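Local coordinates for putative ABC transporter, periplasmic binding protein, amino acid (Neisseria gonorrhoeae, PDB 2YLN) that probably captures L-cystine outside the cytoplasmic membrane and delivers it, as a solute receptor of family 3, to an ABC transporter, at residues Lys56-Val61 with Lys97-Glu102; Lys137-Ser142 with Thr257-Leu262; Val147-Asn152 with Ala224-Val229. The protein carries 1 engineered substitution. One frame throughout, in Å; residues are numbered along the deposited sequence. Where two conformers were deposited one is given.

Interaction 1: Lys56-Val61 with Lys97-Glu102; sequences KGTVTV and KVEFKE
Five backbone hydrogen bonds join Gly57-Val61 to Lys97-Lys101 as neighbouring parallel strands, their axes 24° apart. The bonds alternate in direction: Lys97 N gives to Gly57 O (3.0 Å), Val59 N to Lys97 O, Glu99 N to Val59 O, Val61 N to Glu99 O, and Lys101 N closes the series on Val61 O at 2.8 Å. This last N-H points almost straight at its acceptor (173°), although the nitrogen is tilted from the carbonyl plane. CA-H...O contacts fill in between, Thr58 CA lying 3.3 Å from Lys97 O.

In the order of the chain the two strands are joined through three short strands and helix 82-94, a beta-alpha-beta crossover of the kind that builds the lobes of periplasmic binding proteins. Val61, Val98 and Phe100 face that helix, resting on Thr87, Ala91 and Val84.

Apolar contacts gather on this helix-covered face. Val61 CG2 meets Val98 CG2 at 3.6 Å, while Val61 CG1 turns to the ring, 3.9 Å from Phe100 CD1. Val98 CG2 also lies over one face of the Phe100 ring, offset toward its rim.

The other face carries Thr58, Lys97 and Glu99. Thr58 OG1 sits alongside the lysine chain, 3.6 Å from Lys97 CB, and Lys97 CG, anti to its N (chi1 -176°), carries that chain on past the threonine.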
loop_
_atom_site.group_PDB
_atom_site.type_symbol
_atom_site.label_atom_id
_atom_site.label_comp_id
_atom_site.label_asym_id
_atom_site.label_seq_id
_atom_site.Cartn_x
_atom_site.Cartn_y
_atom_site.Cartn_z
ATOM N N LYS A 56 -16.634 -2.277 21.343
ATOM C CA LYS A 56 -15.374 -1.677 21.800
ATOM C C LYS A 56 -14.377 -2.755 22.248
ATOM O O LYS A 56 -13.823 -2.746 23.329
ATOM C CB LYS A 56 -15.557 -0.635 22.874
ATOM C CG LYS A 56 -16.697 0.294 22.522
ATOM C CD LYS A 56 -16.509 1.071 21.192
ATOM C CE LYS A 56 -17.694 1.963 20.956
ATOM N NZ LYS A 56 -17.693 2.376 19.616
ATOM N N GLY A 57 -14.102 -3.660 21.328
ATOM C CA GLY A 57 -13.061 -4.717 21.455
ATOM C C GLY A 57 -11.819 -4.384 20.657
ATOM O O GLY A 57 -11.420 -3.220 20.536
ATOM N N THR A 58 -11.183 -5.405 20.143
ATOM C CA THR A 58 -9.873 -5.308 19.490
ATOM C C THR A 58 -9.998 -5.699 18.015
ATOM O O THR A 58 -10.672 -6.689 17.717
ATOM C CB THR A 58 -8.855 -6.254 20.222
ATOM O OG1 THR A 58 -8.804 -5.898 21.608
ATOM C CG2 THR A 58 -7.488 -6.122 19.621
ATOM N N VAL A 59 -9.338 -4.946 17.169
ATOM C CA VAL A 59 -9.308 -5.149 15.717
ATOM C C VAL A 59 -7.837 -5.396 15.315
ATOM O O VAL A 59 -6.966 -4.660 15.739
ATOM C CB VAL A 59 -9.926 -3.998 14.976
ATOM C CG1 VAL A 59 -9.780 -4.068 13.464
ATOM C CG2 VAL A 59 -11.409 -3.853 15.348
ATOM N N THR A 60 -7.579 -6.395 14.464
ATOM C CA THR A 60 -6.253 -6.679 13.975
ATOM C C THR A 60 -6.091 -6.190 12.546
ATOM O O THR A 60 -7.013 -6.315 11.711
ATOM C CB THR A 60 -5.957 -8.170 14.092
ATOM O OG1 THR A 60 -6.912 -8.887 13.335
ATOM C CG2 THR A 60 -5.931 -8.616 15.557
ATOM N N VAL A 61 -4.911 -5.642 12.251
ATOM C CA VAL A 61 -4.631 -4.976 10.990
ATOM C C VAL A 61 -3.372 -5.533 10.387
ATOM O O VAL A 61 -2.304 -5.421 11.000
ATOM C CB VAL A 61 -4.546 -3.457 11.145
ATOM C CG1 VAL A 61 -4.220 -2.777 9.816
ATOM C CG2 VAL A 61 -5.813 -2.922 11.778
ATOM N N LYS A 97 -9.421 -1.037 20.321
ATOM C CA LYS A 97 -8.016 -1.360 20.406
ATOM C C LYS A 97 -7.576 -1.843 19.030
ATOM O O LYS A 97 -8.323 -2.588 18.414
ATOM C CB LYS A 97 -7.810 -2.424 21.483
ATOM C CG LYS A 97 -6.341 -2.829 21.788
ATOM C CD LYS A 97 -6.239 -3.696 23.040
ATOM C CE LYS A 97 -4.789 -4.089 23.347
ATOM N NZ LYS A 97 -4.057 -2.837 23.631
ATOM N N VAL A 98 -6.429 -1.404 18.575
ATOM C CA VAL A 98 -5.840 -1.896 17.329
ATOM C C VAL A 98 -4.552 -2.583 17.551
ATOM O O VAL A 98 -3.704 -2.101 18.310
ATOM C CB VAL A 98 -5.754 -0.791 16.292
ATOM C CG1 VAL A 98 -4.850 0.335 16.685
ATOM C CG2 VAL A 98 -5.394 -1.280 14.973
ATOM N N GLU A 99 -4.348 -3.696 16.861
ATOM C CA GLU A 99 -3.092 -4.461 16.872
ATOM C C GLU A 99 -2.635 -4.627 15.401
ATOM O O GLU A 99 -3.427 -5.092 14.593
ATOM C CB GLU A 99 -3.270 -5.801 17.510
ATOM C CG GLU A 99 -3.530 -5.750 19.011
ATOM C CD GLU A 99 -2.378 -5.314 19.767
ATOM O OE1 GLU A 99 -1.296 -5.794 19.542
ATOM O OE2 GLU A 99 -2.603 -4.618 20.791
ATOM N N PHE A 100 -1.394 -4.286 15.125
ATOM C CA PHE A 100 -0.836 -4.464 13.800
ATOM C C PHE A 100 -0.052 -5.760 13.722
ATOM O O PHE A 100 0.790 -6.054 14.575
ATOM C CB PHE A 100 0.083 -3.290 13.471
ATOM C CG PHE A 100 -0.645 -2.003 13.314
ATOM C CD1 PHE A 100 -1.292 -1.655 12.148
ATOM C CD2 PHE A 100 -0.712 -1.080 14.363
ATOM C CE1 PHE A 100 -1.948 -0.460 11.998
ATOM C CE2 PHE A 100 -1.426 0.098 14.267
ATOM C CZ PHE A 100 -2.034 0.430 13.068
ATOM N N LYS A 101 -0.345 -6.549 12.707
ATOM C CA LYS A 101 0.234 -7.876 12.446
ATOM C C LYS A 101 1.169 -7.724 11.228
ATOM O O LYS A 101 0.697 -7.721 10.087
ATOM C CB LYS A 101 -0.905 -8.894 12.198
ATOM C CG LYS A 101 -1.600 -9.250 13.539
ATOM C CD LYS A 101 -2.449 -10.492 13.496
ATOM C CE LYS A 101 -1.608 -11.859 13.318
ATOM N NZ LYS A 101 -0.680 -12.355 14.431
ATOM N N GLU A 102 2.464 -7.554 11.492
ATOM C CA GLU A 102 3.361 -7.289 10.410
ATOM C C GLU A 102 3.495 -8.542 9.554
ATOM O O GLU A 102 3.713 -9.656 10.041
ATOM C CB GLU A 102 4.703 -6.751 10.886
ATOM C CG GLU A 102 4.511 -5.404 11.576
ATOM C CD GLU A 102 5.731 -4.714 12.055
ATOM O OE1 GLU A 102 6.693 -4.635 11.367
ATOM O OE2 GLU A 102 5.684 -4.203 13.172
#

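Interaction 2: Lys137-Ser142 with Thr257-Leu262; sequences KSEPYS and TAINEL
Ile259 drives its CD1 methyl into the bend made by Ser138 to Tyr141, where Ile259 CD1 lies 3.3 Å from Ser138 OG and 3.5 Å from Glu139 O. With chi1 at -71° and chi2 at 165°, CG1 and CD1 run outward from the helix as an extended arm. Ile259 CD1 also lies at the edge of the Tyr141 ring, 4.2 Å from Tyr141 CD2 and near its plane, while Ile259 CG2 takes the neighbouring site beside Pro140 O. The tyrosine ring leads on, away from the helix, to a hydrogen bond between its OH and Asp83.

Ser138 OG reaches forward to give a 2.8 Å hydrogen bond to Glu139 O, from above the carbonyl plane. It also accepts from Leu242 N, so the buried hydroxyl facing the methyl is already satisfied. The loop joins strand 135-137 to strand 142-151, and Tyr141 and Ser142 both face Ser240 in a classic beta bulge; helix 249-264 packs against this loop, where Ser256 OG bonds to Glu139 N.

Farther out, Glu139 and Asn260 cross at about a right angle. Standing anti to the backbone N (chi1 175°), Glu139 CG comes 3.2 Å from Asn260 OD1, and the bend at chi2 then turns the carboxylate toward two waters. These bridge the groups instead of a direct bond: one gives to Glu139 OE1 at 2.8 Å and accepts from Asn260 ND2, the other gives to Asn260 OD1 at 2.8 Å and weakly to Glu139 OE2.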
loop_
_atom_site.group_PDB
_atom_site.type_symbol
_atom_site.label_atom_id
_atom_site.label_comp_id
_atom_site.label_asym_id
_atom_site.label_seq_id
_atom_site.Cartn_x
_atom_site.Cartn_y
_atom_site.Cartn_z
ATOM N N LYS A 137 -13.635 -2.376 0.257
ATOM C CA LYS A 137 -12.712 -1.301 0.595
ATOM C C LYS A 137 -13.503 -0.132 1.168
ATOM O O LYS A 137 -14.546 0.252 0.666
ATOM C CB LYS A 137 -11.984 -0.849 -0.676
ATOM C CG LYS A 137 -10.948 0.200 -0.495
ATOM C CD LYS A 137 -10.392 0.708 -1.843
ATOM C CE LYS A 137 -11.346 1.645 -2.567
ATOM N NZ LYS A 137 -10.788 2.159 -3.856
ATOM N N SER A 138 -12.994 0.426 2.266
ATOM C CA SER A 138 -13.556 1.668 2.802
ATOM C C SER A 138 -13.434 2.812 1.807
ATOM O O SER A 138 -12.701 2.755 0.824
ATOM C CB SER A 138 -12.776 2.041 4.059
ATOM O OG SER A 138 -11.470 2.513 3.809
ATOM N N GLU A 139 -14.039 3.941 2.165
ATOM C CA GLU A 139 -13.687 5.197 1.594
ATOM C C GLU A 139 -12.191 5.310 1.531
ATOM O O GLU A 139 -11.516 5.033 2.521
ATOM C CB GLU A 139 -14.199 6.321 2.523
ATOM C CG GLU A 139 -13.797 7.723 2.092
ATOM C CD GLU A 139 -14.473 8.193 0.861
ATOM O OE1 GLU A 139 -15.567 7.716 0.514
ATOM O OE2 GLU A 139 -13.882 9.186 0.291
ATOM N N PRO A 140 -11.606 5.768 0.390
ATOM C CA PRO A 140 -10.180 5.862 0.369
ATOM C C PRO A 140 -9.618 6.903 1.325
ATOM O O PRO A 140 -10.196 7.978 1.505
ATOM C CB PRO A 140 -9.862 6.239 -1.076
ATOM C CG PRO A 140 -11.005 5.582 -1.866
ATOM C CD PRO A 140 -12.218 5.891 -0.931
ATOM N N TYR A 141 -8.468 6.587 1.879
ATOM C CA TYR A 141 -7.667 7.524 2.647
ATOM C C TYR A 141 -6.548 8.156 1.865
ATOM O O TYR A 141 -5.913 9.102 2.362
ATOM C CB TYR A 141 -7.226 6.968 3.982
ATOM C CG TYR A 141 -6.513 5.606 3.954
ATOM C CD1 TYR A 141 -5.360 5.439 3.285
ATOM C CD2 TYR A 141 -7.016 4.528 4.591
ATOM C CE1 TYR A 141 -4.677 4.230 3.277
ATOM C CE2 TYR A 141 -6.347 3.308 4.659
ATOM C CZ TYR A 141 -5.149 3.192 3.988
ATOM O OH TYR A 141 -4.486 1.966 4.074
ATOM N N SER A 142 -6.278 7.707 0.644
ATOM C CA SER A 142 -5.217 8.248 -0.180
ATOM C C SER A 142 -5.449 7.851 -1.605
ATOM O O SER A 142 -6.050 6.804 -1.871
ATOM C CB SER A 142 -3.856 7.841 0.274
ATOM O OG SER A 142 -3.680 6.449 0.258
ATOM N N THR A 257 -17.028 6.079 7.763
ATOM C CA THR A 257 -17.497 7.243 8.528
ATOM C C THR A 257 -16.321 7.862 9.271
ATOM O O THR A 257 -16.164 9.083 9.235
ATOM C CB THR A 257 -18.616 6.807 9.475
ATOM O OG1 THR A 257 -19.749 6.359 8.755
ATOM C CG2 THR A 257 -19.098 7.950 10.370
ATOM N N ALA A 258 -15.474 7.062 9.914
ATOM C CA ALA A 258 -14.330 7.572 10.603
ATOM C C ALA A 258 -13.384 8.290 9.629
ATOM O O ALA A 258 -12.854 9.362 9.938
ATOM C CB ALA A 258 -13.615 6.447 11.355
ATOM N N ILE A 259 -13.063 7.659 8.505
ATOM C CA ILE A 259 -12.212 8.241 7.497
ATOM C C ILE A 259 -12.793 9.558 6.993
ATOM O O ILE A 259 -12.017 10.571 6.895
ATOM C CB ILE A 259 -11.945 7.234 6.376
ATOM C CG1 ILE A 259 -11.025 6.122 6.873
ATOM C CG2 ILE A 259 -11.311 7.934 5.136
ATOM C CD1 ILE A 259 -10.980 4.916 5.976
ATOM N N ASN A 260 -14.080 9.655 6.753
ATOM C CA ASN A 260 -14.672 10.917 6.337
ATOM C C ASN A 260 -14.514 11.981 7.377
ATOM O O ASN A 260 -14.376 13.162 7.045
ATOM C CB ASN A 260 -16.127 10.690 5.937
ATOM C CG ASN A 260 -16.262 9.996 4.619
ATOM O OD1 ASN A 260 -15.367 9.991 3.798
ATOM N ND2 ASN A 260 -17.445 9.390 4.399
ATOM N N GLU A 261 -14.654 11.660 8.637
ATOM C CA GLU A 261 -14.447 12.672 9.683
ATOM C C GLU A 261 -13.004 13.115 9.792
ATOM O O GLU A 261 -12.693 14.272 10.046
ATOM C CB GLU A 261 -15.007 12.145 10.993
ATOM C CG GLU A 261 -14.907 13.010 12.177
ATOM C CD GLU A 261 -15.409 14.315 12.072
ATOM O OE1 GLU A 261 -16.507 14.429 11.513
ATOM O OE2 GLU A 261 -14.691 15.246 12.574
ATOM N N LEU A 262 -12.067 12.176 9.632
ATOM C CA LEU A 262 -10.643 12.530 9.626
ATOM C C LEU A 262 -10.296 13.414 8.422
ATOM O O LEU A 262 -9.410 14.260 8.522
ATOM C CB LEU A 262 -9.786 11.295 9.603
ATOM C CG LEU A 262 -9.906 10.440 10.875
ATOM C CD1 LEU A 262 -9.242 9.073 10.647
ATOM C CD2 LEU A 262 -9.343 11.137 12.097
HETATM O O HOH W 1 -17.657 7.021 2.276
HETATM O O HOH W 2 -15.787 11.436 1.435
#

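Interaction 3: Val147-Asn152 with Ala224-Val229; sequences VLVAHN and AGVKIV
Strands 147-151 and 226-229 run antiparallel with axes 141° apart, Ala150 and Lys227 forming a hydrogen-bonded pair between the non-hydrogen-bonded pairs Val149-Ile228 and His151-Val226; Val229 N to Leu148 O (2.9 Å) extends the pairing. Beyond the strand, Asn152 N gives to Gly225 O at 2.8 Å, from above the carbonyl plane.

That carbonyl oxygen also lies 3.1 Å above the His151 ring plane, over its centre. The ring's rotation is held by a bond of its own, His151 ND1 giving to Asn152 O at 2.8 Å almost in the ring plane. Lys227 starts between its N and carbonyl carbon (chi1 57°) and passes Asn152 OD1; in the conformer described, Lys227 NZ bonds to His151 O at 3.0 Å.

Val147 CB meets Ile228 CG2 at 3.9 Å, and Val149 CG1 lies against Val226 CB; Val147 and Ile228 pack on helix 211-220, Val226 on helix 192-200 and Val149 on both. On the other face Leu148 CD2 and Ala150 CB pack on the two methyls of Val229, near Ile156. Strand 142-151 pairs on its other side with 206-210, giving the helix-covered sheet of a periplasmic binding protein lobe.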
loop_
_atom_site.group_PDB
_atom_site.type_symbol
_atom_site.label_atom_id
_atom_site.label_comp_id
_atom_site.label_asym_id
_atom_site.label_seq_id
_atom_site.Cartn_x
_atom_site.Cartn_y
_atom_site.Cartn_z
ATOM N N VAL A 147 4.633 4.301 -11.074
ATOM C CA VAL A 147 5.708 4.714 -11.934
ATOM C C VAL A 147 6.562 3.486 -12.223
ATOM O O VAL A 147 6.516 2.461 -11.516
ATOM C CB VAL A 147 6.598 5.800 -11.266
ATOM C CG1 VAL A 147 5.806 7.060 -11.043
ATOM C CG2 VAL A 147 7.248 5.310 -9.926
ATOM N N LEU A 148 7.342 3.615 -13.301
ATOM C CA LEU A 148 8.385 2.644 -13.678
ATOM C C LEU A 148 9.745 3.236 -13.427
ATOM O O LEU A 148 10.006 4.368 -13.838
ATOM C CB LEU A 148 8.248 2.258 -15.149
ATOM C CG LEU A 148 9.112 1.164 -15.699
ATOM C CD1 LEU A 148 8.739 -0.205 -15.077
ATOM C CD2 LEU A 148 8.987 1.115 -17.219
ATOM N N VAL A 149 10.596 2.488 -12.761
ATOM C CA VAL A 149 11.982 2.826 -12.439
ATOM C C VAL A 149 12.931 1.934 -13.245
ATOM O O VAL A 149 12.692 0.744 -13.366
ATOM C CB VAL A 149 12.235 2.675 -10.961
ATOM C CG1 VAL A 149 13.680 2.951 -10.620
ATOM C CG2 VAL A 149 11.290 3.630 -10.155
ATOM N N ALA A 150 13.963 2.570 -13.783
ATOM C CA ALA A 150 15.026 1.820 -14.472
ATOM C C ALA A 150 16.336 2.446 -14.064
ATOM O O ALA A 150 16.415 3.461 -13.391
ATOM C CB ALA A 150 14.832 1.843 -16.007
ATOM N N HIS A 151 17.445 1.822 -14.468
ATOM C CA HIS A 151 18.743 2.377 -14.199
ATOM C C HIS A 151 18.952 3.650 -15.019
ATOM O O HIS A 151 18.434 3.758 -16.123
ATOM C CB HIS A 151 19.847 1.351 -14.531
ATOM C CG HIS A 151 21.177 1.659 -13.857
ATOM N ND1 HIS A 151 22.072 2.607 -14.343
ATOM C CD2 HIS A 151 21.704 1.196 -12.687
ATOM C CE1 HIS A 151 23.111 2.660 -13.535
ATOM N NE2 HIS A 151 22.928 1.831 -12.536
ATOM N N ASN A 152 19.778 4.539 -14.501
ATOM C CA ASN A 152 20.209 5.688 -15.294
ATOM C C ASN A 152 20.841 5.165 -16.597
ATOM O O ASN A 152 21.457 4.079 -16.625
ATOM C CB ASN A 152 21.274 6.482 -14.578
ATOM C CG ASN A 152 20.720 7.281 -13.395
ATOM O OD1 ASN A 152 19.517 7.550 -13.298
ATOM N ND2 ASN A 152 21.630 7.732 -12.528
ATOM N N ALA A 224 21.376 7.254 -6.295
ATOM C CA ALA A 224 21.199 5.768 -6.319
ATOM C C ALA A 224 21.562 5.139 -7.651
ATOM O O ALA A 224 21.884 3.932 -7.698
ATOM C CB ALA A 224 19.779 5.456 -5.925
ATOM N N GLY A 225 21.514 5.874 -8.732
ATOM C CA GLY A 225 21.717 5.363 -10.118
ATOM C C GLY A 225 20.493 4.881 -10.815
ATOM O O GLY A 225 20.637 4.230 -11.859
ATOM N N VAL A 226 19.307 5.238 -10.280
ATOM C CA VAL A 226 18.047 4.850 -10.857
ATOM C C VAL A 226 17.186 6.068 -10.985
ATOM O O VAL A 226 17.373 7.061 -10.315
ATOM C CB VAL A 226 17.334 3.791 -10.008
ATOM C CG1 VAL A 226 18.184 2.538 -9.844
ATOM C CG2 VAL A 226 16.838 4.368 -8.691
ATOM N N LYS A 227 16.198 5.958 -11.862
ATOM C CA LYS A 227 15.276 7.059 -12.138
ATOM C C LYS A 227 13.920 6.578 -12.569
ATOM O O LYS A 227 13.740 5.456 -13.082
ATOM C CB LYS A 227 15.852 7.975 -13.198
ATOM C CG LYS A 227 16.167 7.254 -14.450
ATOM C CD LYS A 227 16.501 8.164 -15.636
ATOM C CE LYS A 227 16.356 7.447 -17.012
ATOM N NZ LYS A 227 17.122 6.161 -17.355
ATOM N N ILE A 228 12.933 7.476 -12.366
ATOM C CA ILE A 228 11.587 7.245 -12.910
ATOM C C ILE A 228 11.689 7.546 -14.413
ATOM O O ILE A 228 12.084 8.610 -14.840
ATOM C CB ILE A 228 10.578 8.181 -12.229
ATOM C CG1 ILE A 228 10.409 7.789 -10.748
ATOM C CG2 ILE A 228 9.209 8.138 -12.997
ATOM C CD1 ILE A 228 9.614 8.779 -9.921
ATOM N N VAL A 229 11.185 6.569 -15.220
ATOM C CA VAL A 229 11.178 6.655 -16.641
ATOM C C VAL A 229 9.827 6.708 -17.273
ATOM O O VAL A 229 9.730 6.922 -18.459
ATOM C CB VAL A 229 12.049 5.496 -17.292
ATOM C CG1 VAL A 229 13.505 5.577 -16.828
ATOM C CG2 VAL A 229 11.421 4.141 -17.099
HETATM O O HOH W 3 21.504 9.102 -9.685
#

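From the N terminus, interaction 1 closes first, bringing 97-102 back beside 56-61 across a span that includes helix 82-94. It is complete before interaction 2 opens at 137-142, setting the loop between strands 135-137 and 142-151 against helix 249-264, late in the chain. Interaction 3 opens and closes within that long excursion, pairing 147-152 with 224-229, and nothing crosses. Interactions 1 and 3 pair strands in far-apart parts of the same mixed sheet, their centres about 37 Å apart on opposite sides of the chain's centre; interaction 2 lies about 17 Å from interaction 1, centre to centre. The long strand 142-151 leads from the loop of interaction 2 into interaction 3.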